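PDB 7COK: 5-ketofructose reductase from Gluconobacter sp., which probably catalyses the NADP(H)-dependent reduction of 5-ketofructose to fructose, as a member of the shikimate dehydrogenase family. Local coordinates for residues A[142-145]-A[150-153]. Numbering follows the deposited sequence.
Sequences ELAL and HITI
I151 reaches from its strand to the last turn of helix 134-145 and sets its CD1 methyl against the helix where L143 joins A144, touching the CB of both. The two segments belong to the beta-alpha-beta crossover formed by strand 126-130, helix 134-145 and strand 150-155, part of the parallel Rossmann-type sheet that in this family carries the dinucleotide cofactor. Contact across the interface is entirely apolar on the side-chain level. CG1 of I151 lies anti to its own carbonyl carbon (chi1 -59°), and an extended chi2 of 161° carries CD1 out to the helix. On the helix side, L143 offers its CB rather than its branched end, with CB 4.0 Å from CD1 of I151; its side chain also packs on V127 and P122. The methyl of A144 meets the same carbon from the flank, about 80° round from the CB of L143, its CB 4.1 Å from I151 CD1, and also touches I168 of helix 158-171. The CA atoms of A144 and I151, 7.9 Å apart, are the nearest across the two segments. The CB of E142 points away from the strand, and its carboxylate pairs with K110 through OE1, in a salt bridge, and with S85 through OE2, in a hydrogen bond. The closest approach is to the main chain itself, where CD1 of I151 lies 3.9 Å from the amide N of A144.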
ATOM      1  N   GLU A 142      20.855 -21.500   9.365  1.00 13.52           N
ATOM      2  CA  GLU A 142      19.691 -21.904  10.155  1.00 13.60           C
ATOM      3  C   GLU A 142      19.820 -23.336  10.693  1.00 13.58           C
ATOM      4  O   GLU A 142      19.473 -23.627  11.840  1.00 12.99           O
ATOM      5  CB  GLU A 142      18.386 -21.739   9.379  1.00 14.24           C
ATOM      6  CG  GLU A 142      18.023 -20.302   8.994  1.00 15.54           C
ATOM      7  CD  GLU A 142      17.759 -19.336  10.144  1.00 16.69           C
ATOM      8  OE1 GLU A 142      17.697 -19.727  11.325  1.00 18.77           O
ATOM      9  OE2 GLU A 142      17.592 -18.135   9.866  1.00 16.89           O
ATOM     10  N   LEU A 143      20.360 -24.229   9.893  1.00 13.77           N
ATOM     11  CA  LEU A 143      20.599 -25.596  10.344  1.00 13.42           C
ATOM     12  C   LEU A 143      21.621 -25.653  11.476  1.00 13.30           C
ATOM     13  O   LEU A 143      21.422 -26.377  12.463  1.00 13.89           O
ATOM     14  CB  LEU A 143      21.079 -26.441   9.160  1.00 14.57           C
ATOM     15  CG  LEU A 143      20.043 -27.018   8.199  1.00 15.39           C
ATOM     16  CD1 LEU A 143      20.778 -27.383   6.939  1.00 16.51           C
ATOM     17  CD2 LEU A 143      19.414 -28.262   8.797  1.00 15.82           C
ATOM     18  N   ALA A 144      22.715 -24.898  11.324  1.00 13.80           N
ATOM     19  CA  ALA A 144      23.755 -24.810  12.337  1.00 15.03           C
ATOM     20  C   ALA A 144      23.213 -24.262  13.648  1.00 15.44           C
ATOM     21  O   ALA A 144      23.448 -24.861  14.688  1.00 17.18           O
ATOM     22  CB  ALA A 144      24.908 -23.964  11.831  1.00 14.94           C
ATOM     23  N   LEU A 145      22.459 -23.152  13.598  1.00 15.91           N
ATOM     24  CA  LEU A 145      21.820 -22.594  14.810  1.00 17.11           C
ATOM     25  C   LEU A 145      20.785 -23.528  15.425  1.00 16.86           C
ATOM     26  O   LEU A 145      20.537 -23.485  16.640  1.00 18.53           O
ATOM     27  CB  LEU A 145      21.222 -21.203  14.545  1.00 16.67           C
ATOM     28  CG  LEU A 145      22.203 -20.101  14.138  1.00 17.19           C
ATOM     29  CD1 LEU A 145      21.396 -18.838  13.875  1.00 17.86           C
ATOM     30  CD2 LEU A 145      23.323 -19.873  15.155  1.00 19.19           C
ATOM     31  N   HIS A 150      26.894 -31.488  11.265  1.00 15.45           N
ATOM     32  CA  HIS A 150      27.841 -31.447  10.167  1.00 14.63           C
ATOM     33  C   HIS A 150      27.156 -31.020   8.888  1.00 14.39           C
ATOM     34  O   HIS A 150      26.103 -31.560   8.532  1.00 14.45           O
ATOM     35  CB  HIS A 150      28.493 -32.827   9.978  1.00 15.09           C
ATOM     36  CG  HIS A 150      29.698 -32.795   9.101  1.00 16.18           C
ATOM     37  ND1 HIS A 150      29.613 -32.812   7.728  1.00 16.57           N
ATOM     38  CD2 HIS A 150      31.019 -32.708   9.398  1.00 16.73           C
ATOM     39  CE1 HIS A 150      30.827 -32.733   7.212  1.00 16.89           C
ATOM     40  NE2 HIS A 150      31.699 -32.684   8.204  1.00 17.50           N
ATOM     41  N   ILE A 151      27.751 -30.030   8.222  1.00 14.40           N
ATOM     42  CA  ILE A 151      27.168 -29.474   7.006  1.00 14.19           C
ATOM     43  C   ILE A 151      28.232 -29.448   5.932  1.00 13.92           C
ATOM     44  O   ILE A 151      29.277 -28.812   6.101  1.00 14.49           O
ATOM     45  CB  ILE A 151      26.551 -28.066   7.214  1.00 14.73           C
ATOM     46  CG1 ILE A 151      25.457 -28.105   8.287  1.00 15.36           C
ATOM     47  CG2 ILE A 151      25.938 -27.543   5.905  1.00 14.65           C
ATOM     48  CD1 ILE A 151      25.106 -26.756   8.893  1.00 14.71           C
ATOM     49  N   THR A 152      27.934 -30.116   4.829  1.00 13.01           N
ATOM     50  CA  THR A 152      28.837 -30.199   3.672  1.00 13.29           C
ATOM     51  C   THR A 152      28.200 -29.349   2.584  1.00 13.10           C
ATOM     52  O   THR A 152      27.021 -29.551   2.264  1.00 13.73           O
ATOM     53  CB  THR A 152      29.037 -31.652   3.165  1.00 13.72           C
ATOM     54  OG1 THR A 152      29.622 -32.458   4.192  1.00 15.55           O
ATOM     55  CG2 THR A 152      29.984 -31.681   1.944  1.00 14.31           C
ATOM     56  N   ILE A 153      28.955 -28.392   2.043  1.00 13.48           N
ATOM     57  CA  ILE A 153      28.469 -27.521   0.978  1.00 12.67           C
ATOM     58  C   ILE A 153      29.222 -27.906  -0.290  1.00 13.33           C
ATOM     59  O   ILE A 153      30.449 -27.980  -0.273  1.00 13.61           O
ATOM     60  CB  ILE A 153      28.636 -26.016   1.307  1.00 13.07           C
ATOM     61  CG1 ILE A 153      27.955 -25.681   2.642  1.00 13.67           C
ATOM     62  CG2 ILE A 153      28.006 -25.173   0.216  1.00 12.65           C
ATOM     63  CD1 ILE A 153      28.855 -25.773   3.860  1.00 14.61           C
TER